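Local coordinates for small S protein (Podospora anserina, PDB 2WVO) that drives heterokaryon incompatibility in this filamentous fungus, triggering a lethal reaction when it meets the prion form [het-s] of an incompatible cell, at residues V14-F18 / W55-I61; H181-E187 / A210-A214. Residues are numbered along the deposited sequence.

Followed from the N terminus, the chain enters contact 1 through helix 14-23, passes strand 28-30 and runs along helix 38-59, whose last turn and the residues just past it return as 55-61; the contact thus closes a loop of 36 residues. Contact 2 opens only much later: helix 177-187 supplies 181-187, and after helix 194-204 the chain comes back in helix 209-218 with 210-214, closing 22 residues. The two loops follow in series, neither nested nor crossed. The contact centres lie about 18 Å apart, yet the contacts touch, Ala58 CB standing 3.9 Å from Leu183 CD2. Helix 38-59 is the common wall, joining helix 14-23 to helices 177-187 and 209-218.

Contact 1 of 2, residues V14-F18 / W55-I61; sequences VAGLF and WGEAVQI
A buried, apolar helix-helix contact joins the start of helix 14-23 to the C-terminal end of helix 38-59 and the turn beyond it. The short axes of 14-18 and 55-59 run nearly antiparallel, at 154° (signed crossing angle -154°), but 12.1 Å apart, so large side chains must fill the gap. Phe18 (chi1 t, chi2 85°) does so by pointing toward the second segment: its CZ rests 3.6 Å from Gly56 CA, where a side chain would clash with the ring, and its CE1 lies 3.7 Å from Trp55 CE3. The two six-membered rings are oblique, with planes at 54° and centroids 5.6 Å apart. Helix 38-59 ends in a Schellman motif: Gln60 has positive phi (53°), Ile61 N bonds to Gly56 O at 2.9 Å and Gln60 N to Glu57 O at 3.2 Å. That reversal swings Ile61 back against the first helix, its CA 5.9 Å from Ala15 CA. From there Ile61 (chi1 t, chi2 off-well at 95°) packs CG1 3.8 Å from Ala15 CB, CD1 3.9 Å from Val14 CG1 (Val14 chi1 t), and CG2 4.1 Å from Phe18 CE2. Trp55 (chi1 t, chi2 84°) leaves its backbone sideways, but its ring end comes nearer, CH2 lying 4.3 Å from Val14 CG1. Within this largely helical HeLo domain, Val14 also packs on helix 75-104, which Leu17 faces instead of 55-61, while Ala58 meets helix 177-187.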
ATOM      1  N   VAL A  14      11.989 -10.019  14.361  1.00 42.77           N
ATOM      2  CA  VAL A  14      12.122  -8.606  13.942  1.00 41.69           C
ATOM      3  C   VAL A  14      13.466  -8.319  13.263  1.00 41.78           C
ATOM      4  O   VAL A  14      13.499  -7.712  12.188  1.00 41.89           O
ATOM      5  CB  VAL A  14      11.918  -7.606  15.124  1.00 42.22           C
ATOM      6  CG1 VAL A  14      12.018  -6.158  14.642  1.00 40.28           C
ATOM      7  CG2 VAL A  14      10.578  -7.835  15.832  1.00 41.09           C
ATOM      8  N   ALA A  15      14.567  -8.769  13.874  1.00 41.25           N
ATOM      9  CA  ALA A  15      15.915  -8.486  13.353  1.00 40.75           C
ATOM     10  C   ALA A  15      16.122  -8.974  11.923  1.00 40.27           C
ATOM     11  O   ALA A  15      16.615  -8.221  11.093  1.00 40.17           O
ATOM     12  CB  ALA A  15      17.015  -9.065  14.294  1.00 40.50           C
ATOM     13  N   GLY A  16      15.761 -10.231  11.647  1.00 39.56           N
ATOM     14  CA  GLY A  16      15.887 -10.806  10.306  1.00 39.26           C
ATOM     15  C   GLY A  16      15.008 -10.095   9.279  1.00 39.71           C
ATOM     16  O   GLY A  16      15.401  -9.911   8.124  1.00 39.79           O
ATOM     17  N   LEU A  17      13.799  -9.731   9.699  1.00 39.41           N
ATOM     18  CA  LEU A  17      12.856  -8.997   8.860  1.00 39.60           C
ATOM     19  C   LEU A  17      13.363  -7.587   8.534  1.00 39.37           C
ATOM     20  O   LEU A  17      13.328  -7.159   7.379  1.00 39.66           O
ATOM     21  CB  LEU A  17      11.475  -8.954   9.533  1.00 39.05           C
ATOM     22  CG  LEU A  17      10.669 -10.264   9.519  1.00 38.65           C
ATOM     23  CD1 LEU A  17       9.633 -10.300  10.662  1.00 35.50           C
ATOM     24  CD2 LEU A  17      10.017 -10.518   8.145  1.00 35.22           C
ATOM     25  N   PHE A  18      13.854  -6.906   9.569  1.00 39.30           N
ATOM     26  CA  PHE A  18      14.477  -5.589   9.490  1.00 39.43           C
ATOM     27  C   PHE A  18      15.677  -5.556   8.548  1.00 39.84           C
ATOM     28  O   PHE A  18      15.804  -4.645   7.725  1.00 40.42           O
ATOM     29  CB  PHE A  18      14.893  -5.130  10.907  1.00 39.51           C
ATOM     30  CG  PHE A  18      15.793  -3.915  10.922  1.00 39.44           C
ATOM     31  CD1 PHE A  18      15.257  -2.634  10.881  1.00 39.34           C
ATOM     32  CD2 PHE A  18      17.180  -4.058  10.958  1.00 39.53           C
ATOM     33  CE1 PHE A  18      16.082  -1.526  10.867  1.00 38.20           C
ATOM     34  CE2 PHE A  18      18.003  -2.958  10.947  1.00 37.62           C
ATOM     35  CZ  PHE A  18      17.448  -1.685  10.901  1.00 38.50           C
ATOM     36  N   TRP A  55      17.206   3.600  13.321  1.00 42.25           N
ATOM     37  CA  TRP A  55      16.356   2.940  14.322  1.00 42.53           C
ATOM     38  C   TRP A  55      16.951   1.620  14.841  1.00 42.35           C
ATOM     39  O   TRP A  55      16.943   1.364  16.044  1.00 42.77           O
ATOM     40  CB  TRP A  55      14.929   2.706  13.783  1.00 42.38           C
ATOM     41  CG  TRP A  55      14.064   1.932  14.758  1.00 42.23           C
ATOM     42  CD1 TRP A  55      13.355   2.444  15.811  1.00 41.46           C
ATOM     43  CD2 TRP A  55      13.858   0.509  14.793  1.00 41.85           C
ATOM     44  NE1 TRP A  55      12.701   1.440  16.479  1.00 40.74           N
ATOM     45  CE2 TRP A  55      12.999   0.239  15.882  1.00 41.62           C
ATOM     46  CE3 TRP A  55      14.322  -0.563  14.012  1.00 42.36           C
ATOM     47  CZ2 TRP A  55      12.579  -1.050  16.199  1.00 41.74           C
ATOM     48  CZ3 TRP A  55      13.911  -1.843  14.327  1.00 41.72           C
ATOM     49  CH2 TRP A  55      13.044  -2.079  15.412  1.00 42.55           C
ATOM     50  N   GLY A  56      17.456   0.787  13.934  1.00 42.99           N
ATOM     51  CA  GLY A  56      18.069  -0.498  14.296  1.00 43.67           C
ATOM     52  C   GLY A  56      19.276  -0.303  15.195  1.00 44.44           C
ATOM     53  O   GLY A  56      19.465  -1.023  16.182  1.00 44.13           O
ATOM     54  N   GLU A  57      20.089   0.685  14.840  1.00 45.14           N
ATOM     55  CA  GLU A  57      21.242   1.100  15.632  1.00 46.17           C
ATOM     56  C   GLU A  57      20.819   1.583  17.029  1.00 46.04           C
ATOM     57  O   GLU A  57      21.367   1.134  18.032  1.00 46.06           O
ATOM     58  CB  GLU A  57      22.014   2.193  14.864  1.00 46.42           C
ATOM     59  CG  GLU A  57      23.243   2.780  15.561  1.00 49.40           C
ATOM     60  CD  GLU A  57      24.447   1.841  15.576  1.00 53.92           C
ATOM     61  OE1 GLU A  57      24.379   0.728  14.986  1.00 55.32           O
ATOM     62  OE2 GLU A  57      25.471   2.223  16.189  1.00 54.39           O
ATOM     63  N   ALA A  58      19.836   2.484  17.084  1.00 46.10           N
ATOM     64  CA  ALA A  58      19.372   3.071  18.348  1.00 46.19           C
ATOM     65  C   ALA A  58      18.781   2.035  19.313  1.00 46.06           C
ATOM     66  O   ALA A  58      18.956   2.124  20.529  1.00 46.17           O
ATOM     67  CB  ALA A  58      18.350   4.191  18.079  1.00 45.88           C
ATOM     68  N   VAL A  59      18.078   1.061  18.748  1.00 46.13           N
ATOM     69  CA  VAL A  59      17.366   0.037  19.507  1.00 45.57           C
ATOM     70  C   VAL A  59      18.280  -1.168  19.792  1.00 45.41           C
ATOM     71  O   VAL A  59      17.912  -2.074  20.549  1.00 45.51           O
ATOM     72  CB  VAL A  59      16.042  -0.346  18.741  1.00 46.17           C
ATOM     73  CG1 VAL A  59      16.258  -1.468  17.695  1.00 44.73           C
ATOM     74  CG2 VAL A  59      14.947  -0.687  19.695  1.00 47.06           C
ATOM     75  N   GLN A  60      19.491  -1.132  19.224  1.00 45.17           N
ATOM     76  CA  GLN A  60      20.468  -2.229  19.305  0.50 45.41           C
ATOM     77  C   GLN A  60      19.841  -3.548  18.856  1.00 45.34           C
ATOM     78  O   GLN A  60      19.835  -4.543  19.577  1.00 45.50           O
ATOM     79  CB  GLN A  60      21.096  -2.330  20.706  0.50 45.37           C
ATOM     80  CG  GLN A  60      21.984  -1.142  21.092  0.50 45.53           C
ATOM     81  CD  GLN A  60      23.303  -1.116  20.332  0.50 45.86           C
ATOM     82  OE1 GLN A  60      24.299  -1.695  20.780  0.50 45.67           O
ATOM     83  NE2 GLN A  60      23.314  -0.456  19.172  0.50 44.03           N
ATOM     84  N   ILE A  61      19.317  -3.526  17.635  1.00 45.67           N
ATOM     85  CA  ILE A  61      18.577  -4.651  17.031  1.00 45.92           C
ATOM     86  C   ILE A  61      19.304  -6.009  17.139  1.00 46.32           C
ATOM     87  O   ILE A  61      18.673  -7.040  17.400  1.00 46.90           O
ATOM     88  CB  ILE A  61      18.139  -4.311  15.550  1.00 45.56           C
ATOM     89  CG1 ILE A  61      17.127  -5.312  14.999  1.00 46.15           C
ATOM     90  CG2 ILE A  61      19.339  -4.137  14.616  1.00 44.55           C
ATOM     91  CD1 ILE A  61      15.678  -4.898  15.144  1.00 44.21           C
TER

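Contact 2 of 2, residues H181-E187 / A210-A214; sequences HKLAENE and AMSDA
Close alanine-mediated helix packing joins 181-187 to 210-214 near the C-terminal end of the globular domain: their short axes come within 8.7 Å and cross at 54° (signed -54°), with CA pairs His181-Ala210 at 5.8 Å, Ala184-Met211 at 5.5 Å and Glu185-Ala214 at 5.6 Å. The backbone is helical through 181-186 and 210-214. At the centre Ala184 CB meets Ala210 CB at 3.7 Å, both pointing toward the opposing helix, and Ala214 CB sits 4.1 Å from Ala184 O and 4.3 Å from Glu185 CA. His181 leaves its backbone sideways, but with chi1 at -154° (t) and chi2 at -128° the imidazole reaches across, its edge packing with CD2 3.6 Å from Ala210 CB and NE2 4.1 Å from Asp213 CB; NE2 has no polar partner in the model. Met211 is extended (chi1 and chi2 t) until chi3, m, turns its CE to 3.7 Å from Glu187 OE1. Glu187 (chi1 m, chi2 t) carries its carboxylate to salt bridges with Arg54 of helix 38-59 and Arg136 of helix 120-136. Met211 also packs on Ile47 of helix 38-59 and Leu200 of helix 194-204, and Ala210 touches Arg54, so the crossing pair lies against helix 38-59.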
ATOM      1  N   HIS A 181      18.229  11.387  17.622  1.00 69.26           N
ATOM      2  CA  HIS A 181      18.613  12.743  17.226  1.00 69.60           C
ATOM      3  C   HIS A 181      20.131  12.948  17.245  1.00 69.38           C
ATOM      4  O   HIS A 181      20.679  13.612  16.361  1.00 69.35           O
ATOM      5  CB  HIS A 181      17.876  13.829  18.024  1.00 69.72           C
ATOM      6  CG  HIS A 181      17.761  15.128  17.284  1.00 70.94           C
ATOM      7  ND1 HIS A 181      18.148  16.339  17.824  1.00 71.48           N
ATOM      8  CD2 HIS A 181      17.332  15.398  16.026  1.00 70.95           C
ATOM      9  CE1 HIS A 181      17.945  17.299  16.937  1.00 72.55           C
ATOM     10  NE2 HIS A 181      17.456  16.754  15.835  1.00 71.83           N
ATOM     11  N   LYS A 182      20.794  12.360  18.242  1.00 69.19           N
ATOM     12  CA  LYS A 182      22.261  12.363  18.329  1.00 69.10           C
ATOM     13  C   LYS A 182      22.897  11.611  17.154  1.00 68.47           C
ATOM     14  O   LYS A 182      23.907  12.051  16.594  1.00 68.28           O
ATOM     15  CB  LYS A 182      22.719  11.807  19.690  1.00 69.40           C
ATOM     16  CG  LYS A 182      23.941  10.871  19.684  1.00 71.28           C
ATOM     17  CD  LYS A 182      23.506   9.403  19.764  1.00 74.59           C
ATOM     18  CE  LYS A 182      24.506   8.528  20.539  1.00 76.92           C
ATOM     19  NZ  LYS A 182      25.333   7.643  19.655  1.00 77.92           N
ATOM     20  N   LEU A 183      22.287  10.481  16.793  1.00 67.75           N
ATOM     21  CA  LEU A 183      22.734   9.656  15.682  1.00 66.90           C
ATOM     22  C   LEU A 183      22.648  10.427  14.369  1.00 66.65           C
ATOM     23  O   LEU A 183      23.578  10.384  13.564  1.00 66.19           O
ATOM     24  CB  LEU A 183      21.895   8.379  15.614  1.00 66.97           C
ATOM     25  CG  LEU A 183      22.434   6.998  16.017  1.00 66.20           C
ATOM     26  CD1 LEU A 183      23.691   7.050  16.844  1.00 65.07           C
ATOM     27  CD2 LEU A 183      21.352   6.199  16.704  1.00 64.70           C
ATOM     28  N   ALA A 184      21.536  11.141  14.179  1.00 66.56           N
ATOM     29  CA  ALA A 184      21.339  12.014  13.016  1.00 66.96           C
ATOM     30  C   ALA A 184      22.415  13.100  12.919  1.00 67.39           C
ATOM     31  O   ALA A 184      22.868  13.425  11.822  1.00 67.34           O
ATOM     32  CB  ALA A 184      19.950  12.636  13.045  1.00 66.72           C
ATOM     33  N   GLU A 185      22.810  13.647  14.070  1.00 67.88           N
ATOM     34  CA  GLU A 185      23.905  14.613  14.165  1.00 68.74           C
ATOM     35  C   GLU A 185      25.251  14.004  13.754  1.00 69.05           C
ATOM     36  O   GLU A 185      26.017  14.629  13.022  1.00 68.96           O
ATOM     37  CB  GLU A 185      23.998  15.189  15.586  1.00 68.63           C
ATOM     38  CG  GLU A 185      22.913  16.209  15.939  1.00 69.21           C
ATOM     39  CD  GLU A 185      23.011  16.711  17.379  1.00 69.31           C
ATOM     40  OE1 GLU A 185      23.471  17.860  17.583  1.00 70.19           O
ATOM     41  OE2 GLU A 185      22.630  15.960  18.306  1.00 69.95           O
ATOM     42  N   ASN A 186      25.531  12.791  14.232  1.00 69.67           N
ATOM     43  CA  ASN A 186      26.760  12.063  13.886  1.00 70.44           C
ATOM     44  C   ASN A 186      26.861  11.671  12.409  1.00 70.64           C
ATOM     45  O   ASN A 186      27.956  11.659  11.845  1.00 70.64           O
ATOM     46  CB  ASN A 186      26.919  10.807  14.754  1.00 70.53           C
ATOM     47  CG  ASN A 186      27.007  11.120  16.229  1.00 71.83           C
ATOM     48  OD1 ASN A 186      27.583  12.137  16.636  1.00 73.19           O
ATOM     49  ND2 ASN A 186      26.448  10.236  17.052  1.00 73.37           N
ATOM     50  N   GLU A 187      25.719  11.340  11.800  1.00 71.04           N
ATOM     51  CA  GLU A 187      25.639  10.966  10.380  1.00 71.51           C
ATOM     52  C   GLU A 187      26.172  12.044   9.441  1.00 72.37           C
ATOM     53  O   GLU A 187      26.677  11.739   8.355  1.00 72.55           O
ATOM     54  CB  GLU A 187      24.188  10.670   9.985  1.00 71.42           C
ATOM     55  CG  GLU A 187      23.648   9.350  10.504  1.00 70.90           C
ATOM     56  CD  GLU A 187      22.133   9.247  10.424  1.00 70.81           C
ATOM     57  OE1 GLU A 187      21.496  10.063   9.707  1.00 70.12           O
ATOM     58  OE2 GLU A 187      21.580   8.348  11.087  1.00 66.92           O
ATOM     59  N   ALA A 210      14.890  14.830  11.684  1.00 59.76           N
ATOM     60  CA  ALA A 210      16.171  14.816  12.399  1.00 60.45           C
ATOM     61  C   ALA A 210      17.375  15.123  11.502  1.00 61.12           C
ATOM     62  O   ALA A 210      18.280  15.840  11.917  1.00 61.71           O
ATOM     63  CB  ALA A 210      16.372  13.486  13.138  1.00 60.15           C
ATOM     64  N   MET A 211      17.392  14.588  10.285  1.00 61.96           N
ATOM     65  CA  MET A 211      18.463  14.907   9.340  1.00 62.92           C
ATOM     66  C   MET A 211      18.335  16.342   8.832  1.00 63.37           C
ATOM     67  O   MET A 211      19.339  17.036   8.640  1.00 63.80           O
ATOM     68  CB  MET A 211      18.469  13.936   8.161  1.00 62.48           C
ATOM     69  CG  MET A 211      19.597  14.173   7.155  1.00 62.31           C
ATOM     70  SD  MET A 211      19.578  13.019   5.767  1.00 64.31           S
ATOM     71  CE  MET A 211      19.987  11.488   6.625  1.00 61.03           C
ATOM     72  N   SER A 212      17.093  16.769   8.613  1.00 63.84           N
ATOM     73  CA  SER A 212      16.789  18.117   8.137  1.00 64.22           C
ATOM     74  C   SER A 212      17.223  19.185   9.153  1.00 64.48           C
ATOM     75  O   SER A 212      17.803  20.205   8.776  1.00 64.57           O
ATOM     76  CB  SER A 212      15.296  18.231   7.822  1.00 63.86           C
ATOM     77  OG  SER A 212      15.008  19.441   7.153  1.00 65.25           O
ATOM     78  N   ASP A 213      16.950  18.936  10.434  1.00 65.07           N
ATOM     79  CA  ASP A 213      17.360  19.827  11.524  1.00 65.45           C
ATOM     80  C   ASP A 213      18.878  19.893  11.681  1.00 65.73           C
ATOM     81  O   ASP A 213      19.439  20.976  11.808  1.00 65.80           O
ATOM     82  CB  ASP A 213      16.713  19.405  12.845  1.00 65.52           C
ATOM     83  CG  ASP A 213      15.205  19.588  12.847  1.00 65.73           C
ATOM     84  OD1 ASP A 213      14.688  20.360  12.015  1.00 65.68           O
ATOM     85  OD2 ASP A 213      14.534  18.951  13.687  1.00 66.64           O
ATOM     86  N   ALA A 214      19.535  18.734  11.659  1.00 66.18           N
ATOM     87  CA  ALA A 214      20.996  18.672  11.728  1.00 66.70           C
ATOM     88  C   ALA A 214      21.675  19.406  10.569  1.00 67.21           C
ATOM     89  O   ALA A 214      22.729  20.014  10.751  1.00 67.10           O
ATOM     90  CB  ALA A 214      21.469  17.230  11.794  1.00 66.45           C
TER